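Local structure of thymidylate kinase (Ehrlichia chaffeensis, 3LD9) at residues K34-L45 with K108-I116. The protein probably transfers a phosphate from ATP to dTMP, giving dTDP and ADP on the route to dTTP. Sequence-based numbering, arbitrary orientation.
With SO4 (sulfate ion), chain E.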
loop_
_atom_site.group_PDB
_atom_site.type_symbol
_atom_site.label_atom_id
_atom_site.label_comp_id
_atom_site.label_asym_id
_atom_site.label_seq_id
_atom_site.Cartn_x
_atom_site.Cartn_y
_atom_site.Cartn_z
ATOM N N LYS A 34 4.822 -1.665 26.648
ATOM C CA LYS A 34 5.546 -2.073 25.428
ATOM C C LYS A 34 5.792 -0.920 24.459
ATOM O O LYS A 34 6.861 -0.805 23.869
ATOM C CB LYS A 34 4.756 -3.099 24.600
ATOM C CG LYS A 34 4.474 -4.432 25.218
ATOM C CD LYS A 34 3.659 -5.285 24.248
ATOM C CE LYS A 34 2.252 -4.694 23.945
ATOM N NZ LYS A 34 2.239 -3.417 23.034
ATOM N N THR A 35 4.732 -0.157 24.208
ATOM C CA THR A 35 4.760 0.913 23.220
ATOM C C THR A 35 5.721 2.004 23.639
ATOM O O THR A 35 6.544 2.441 22.820
ATOM C CB THR A 35 3.350 1.482 22.974
ATOM O OG1 THR A 35 2.579 0.467 22.327
ATOM C CG2 THR A 35 3.388 2.753 22.083
ATOM N N THR A 36 5.633 2.411 24.913
ATOM C CA THR A 36 6.526 3.448 25.480
ATOM C C THR A 36 7.976 2.994 25.410
ATOM O O THR A 36 8.822 3.742 24.926
ATOM C CB THR A 36 6.149 3.802 26.932
ATOM O OG1 THR A 36 4.860 4.414 26.928
ATOM C CG2 THR A 36 7.160 4.761 27.600
ATOM N N GLN A 37 8.239 1.767 25.860
ATOM C CA GLN A 37 9.583 1.222 25.863
ATOM C C GLN A 37 10.118 1.113 24.457
ATOM O O GLN A 37 11.312 1.381 24.228
ATOM C CB GLN A 37 9.631 -0.128 26.572
ATOM C CG GLN A 37 9.371 -0.015 28.093
ATOM C CD GLN A 37 10.373 0.887 28.819
ATOM O OE1 GLN A 37 11.537 0.971 28.434
ATOM N NE2 GLN A 37 9.922 1.565 29.853
ATOM N N SER A 38 9.247 0.762 23.503
ATOM C CA SER A 38 9.699 0.669 22.126
ATOM C C SER A 38 10.102 2.047 21.590
ATOM O O SER A 38 11.136 2.153 20.906
ATOM C CB SER A 38 8.651 -0.001 21.237
ATOM O OG SER A 38 7.590 0.884 21.042
ATOM N N HIS A 39 9.318 3.090 21.912
ATOM C CA HIS A 39 9.651 4.481 21.518
ATOM C C HIS A 39 10.957 4.961 22.144
ATOM O O HIS A 39 11.781 5.581 21.465
ATOM C CB HIS A 39 8.525 5.485 21.892
ATOM C CG HIS A 39 7.499 5.666 20.817
ATOM N ND1 HIS A 39 6.351 4.901 20.740
ATOM C CD2 HIS A 39 7.461 6.508 19.755
ATOM C CE1 HIS A 39 5.650 5.261 19.676
ATOM N NE2 HIS A 39 6.296 6.245 19.064
ATOM N N LEU A 40 11.139 4.664 23.424
ATOM C CA LEU A 40 12.331 5.085 24.148
ATOM C C LEU A 40 13.595 4.438 23.588
ATOM O O LEU A 40 14.597 5.110 23.404
ATOM C CB LEU A 40 12.203 4.773 25.646
ATOM C CG LEU A 40 11.144 5.563 26.417
ATOM C CD1 LEU A 40 11.037 5.019 27.842
ATOM C CD2 LEU A 40 11.492 7.045 26.447
ATOM N N LEU A 41 13.548 3.136 23.323
ATOM C CA LEU A 41 14.692 2.469 22.728
ATOM C C LEU A 41 14.992 3.015 21.320
ATOM O O LEU A 41 16.171 3.147 20.949
ATOM C CB LEU A 41 14.484 0.959 22.675
ATOM C CG LEU A 41 15.695 0.156 22.200
ATOM C CD1 LEU A 41 16.884 0.405 23.168
ATOM C CD2 LEU A 41 15.372 -1.363 22.017
ATOM N N ALA A 42 13.936 3.315 20.552
ATOM C CA ALA A 42 14.095 3.899 19.203
ATOM C C ALA A 42 14.853 5.238 19.257
ATOM O O ALA A 42 15.730 5.507 18.448
ATOM C CB ALA A 42 12.749 4.092 18.520
ATOM N N GLU A 43 14.514 6.065 20.234
ATOM C CA GLU A 43 15.213 7.320 20.435
ATOM C C GLU A 43 16.656 7.045 20.842
ATOM O O GLU A 43 17.594 7.598 20.271
ATOM C CB GLU A 43 14.530 8.132 21.512
ATOM C CG GLU A 43 13.173 8.642 21.101
ATOM C CD GLU A 43 12.386 9.224 22.277
ATOM O OE1 GLU A 43 11.127 9.220 22.209
ATOM O OE2 GLU A 43 13.026 9.661 23.267
ATOM N N TYR A 44 16.822 6.176 21.827
ATOM C CA TYR A 44 18.152 5.823 22.329
ATOM C C TYR A 44 19.099 5.320 21.194
ATOM O O TYR A 44 20.249 5.778 21.071
ATOM C CB TYR A 44 18.045 4.790 23.463
ATOM C CG TYR A 44 19.389 4.390 24.001
ATOM C CD1 TYR A 44 20.154 5.282 24.741
ATOM C CD2 TYR A 44 19.919 3.143 23.732
ATOM C CE1 TYR A 44 21.395 4.932 25.197
ATOM C CE2 TYR A 44 21.158 2.789 24.172
ATOM C CZ TYR A 44 21.893 3.681 24.914
ATOM O OH TYR A 44 23.133 3.303 25.367
ATOM N N LEU A 45 18.608 4.392 20.380
ATOM C CA LEU A 45 19.404 3.835 19.294
ATOM C C LEU A 45 19.553 4.792 18.094
ATOM O O LEU A 45 20.581 4.757 17.402
ATOM C CB LEU A 45 18.842 2.470 18.872
ATOM C CG LEU A 45 18.928 1.385 19.950
ATOM C CD1 LEU A 45 18.339 0.046 19.464
ATOM C CD2 LEU A 45 20.367 1.173 20.447
ATOM N N LYS A 108 19.851 -2.383 8.772
ATOM C CA LYS A 108 19.283 -1.450 9.765
ATOM C C LYS A 108 18.799 -2.169 11.001
ATOM O O LYS A 108 18.681 -3.381 11.017
ATOM C CB LYS A 108 18.131 -0.650 9.167
ATOM C CG LYS A 108 18.544 0.132 7.946
ATOM C CD LYS A 108 17.398 0.897 7.296
ATOM C CE LYS A 108 17.969 1.851 6.245
ATOM N NZ LYS A 108 16.903 2.462 5.416
ATOM N N ILE A 109 18.531 -1.401 12.042
ATOM C CA ILE A 109 17.916 -1.905 13.260
ATOM C C ILE A 109 16.380 -1.740 13.143
ATOM O O ILE A 109 15.869 -0.624 12.881
ATOM C CB ILE A 109 18.426 -1.107 14.501
ATOM C CG1 ILE A 109 19.943 -1.280 14.711
ATOM C CG2 ILE A 109 17.671 -1.492 15.778
ATOM C CD1 ILE A 109 20.614 -0.050 15.415
ATOM N N VAL A 110 15.652 -2.832 13.325
ATOM C CA VAL A 110 14.195 -2.782 13.356
ATOM C C VAL A 110 13.699 -3.032 14.781
ATOM O O VAL A 110 14.093 -4.007 15.412
ATOM C CB VAL A 110 13.577 -3.840 12.405
ATOM C CG1 VAL A 110 12.040 -3.924 12.589
ATOM C CG2 VAL A 110 13.981 -3.580 10.928
ATOM N N ILE A 111 12.825 -2.160 15.268
ATOM C CA ILE A 111 12.153 -2.345 16.553
ATOM C C ILE A 111 10.653 -2.497 16.281
ATOM O O ILE A 111 10.033 -1.583 15.769
ATOM C CB ILE A 111 12.404 -1.127 17.501
ATOM C CG1 ILE A 111 13.903 -0.922 17.730
ATOM C CG2 ILE A 111 11.704 -1.322 18.848
ATOM C CD1 ILE A 111 14.304 0.460 18.350
ATOM N N CYS A 112 10.081 -3.646 16.622
ATOM C CA CYS A 112 8.672 -3.886 16.426
ATOM C C CYS A 112 7.926 -4.037 17.722
ATOM O O CYS A 112 8.233 -4.928 18.516
ATOM C CB CYS A 112 8.437 -5.159 15.574
ATOM S SG CYS A 112 6.710 -5.259 15.023
ATOM N N ASP A 113 6.936 -3.171 17.913
ATOM C CA ASP A 113 6.020 -3.172 19.052
ATOM C C ASP A 113 4.879 -4.175 18.788
ATOM O O ASP A 113 3.988 -3.902 17.981
ATOM C CB ASP A 113 5.501 -1.722 19.256
ATOM C CG ASP A 113 4.364 -1.599 20.288
ATOM O OD1 ASP A 113 4.065 -2.550 21.055
ATOM O OD2 ASP A 113 3.770 -0.481 20.332
ATOM N N ARG A 114 4.954 -5.331 19.459
ATOM C CA ARG A 114 4.101 -6.526 19.248
ATOM C C ARG A 114 4.492 -7.322 17.996
ATOM O O ARG A 114 4.678 -6.767 16.938
ATOM C CB ARG A 114 2.560 -6.232 19.208
ATOM C CG ARG A 114 1.924 -5.514 20.434
ATOM C CD ARG A 114 0.331 -5.746 20.452
ATOM N NE ARG A 114 -0.347 -5.428 21.741
ATOM C CZ ARG A 114 -0.434 -6.245 22.836
ATOM N NH1 ARG A 114 0.162 -7.457 22.866
ATOM N NH2 ARG A 114 -1.075 -5.829 23.946
ATOM N N PHE A 115 4.607 -8.637 18.133
ATOM C CA PHE A 115 5.020 -9.504 17.038
ATOM C C PHE A 115 4.550 -10.925 17.341
ATOM O O PHE A 115 3.501 -11.098 17.941
ATOM C CB PHE A 115 6.532 -9.427 16.848
ATOM C CG PHE A 115 7.005 -9.875 15.491
ATOM C CD1 PHE A 115 6.465 -9.335 14.339
ATOM C CD2 PHE A 115 8.015 -10.818 15.363
ATOM C CE1 PHE A 115 6.883 -9.741 13.100
ATOM C CE2 PHE A 115 8.463 -11.204 14.107
ATOM C CZ PHE A 115 7.874 -10.660 12.973
ATOM N N ILE A 116 5.328 -11.932 16.945
ATOM C CA ILE A 116 4.909 -13.317 16.991
ATOM C C ILE A 116 4.544 -13.824 18.388
ATOM O O ILE A 116 3.726 -14.716 18.496
ATOM C CB ILE A 116 5.989 -14.281 16.415
ATOM C CG1 ILE A 116 7.277 -14.265 17.275
ATOM C CG2 ILE A 116 6.247 -13.978 14.928
ATOM C CD1 ILE A 116 8.421 -15.070 16.680
HETATM S S SO4 E . 1.267 -1.376 26.093
HETATM O O1 SO4 E . 1.270 -0.495 27.257
HETATM O O2 SO4 E . 1.990 -2.602 26.407
HETATM O O3 SO4 E . -0.116 -1.715 25.745
HETATM O O4 SO4 E . 1.923 -0.777 24.936
#
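Asp-113, at the C-terminal end of strand 109-113, takes one polar bond on each carboxylate oxygen from the first turn of helix 34-49. Lys-34 NZ forms a salt bridge to Asp-113 OD1 (2.8 Å), which accepts with its syn lone pair. Thr-35 OG1 donates to Asp-113 OD2 at 2.5 Å, also on the syn side but 20° out of the carboxylate plane. Asp-113 CG stands anti to its backbone N (chi1 171°), which carries both oxygens up to the helix, and the two bonds should restrict rotation of the carboxylate. Ser-38 OG turns back to Thr-35 O, which also accepts from His-39 N and ND1, so three donors hold this carbonyl.

A sulfate, probably from the crystallisation liquor, occupies the anion site. It accepts from the backbone amides Lys-34 N (to O2, 3.0 Å) and Thr-35 N (to O4), while Lys-34 NZ reaches O4 at a longer 3.3 Å; Gly-31 N and Gly-33 N add further bonds. The lysine chain bends at chi3 and chi4, bringing NZ between sulfate and carboxylate. Its CE lies 3.3 Å above the plane of the Arg-114 guanidinium, over the centre, and Arg-114 NH1 is hydrogen-bonded to Ser-118 OG.

Apolar contacts continue where the axes of 34-45 and strand 109-113 run nearly antiparallel (166°), approaching to 8.4 Å. Ile-111 CD1 comes within 3.5 Å of Ala-42 CA and also meets Leu-41 CG; Ile-111 CG2 lies beside Ser-38 CB, and Leu-45 CD1 meets Ile-109 CG2 at about a right angle between the side chains. Phe-26 of the neighbouring strand 22-27 adjoins Ser-38, Leu-41 and Ile-111.

A sulfate gripped by four backbone amides and Lys-34 NZ matches the Walker A P-loop, consistent with the predicted ATP site; Asp-113 would position Lys-34 NZ beside the phosphate site and fix the Thr-35 hydroxyl, which in P-loop kinases usually binds the nucleotide's magnesium.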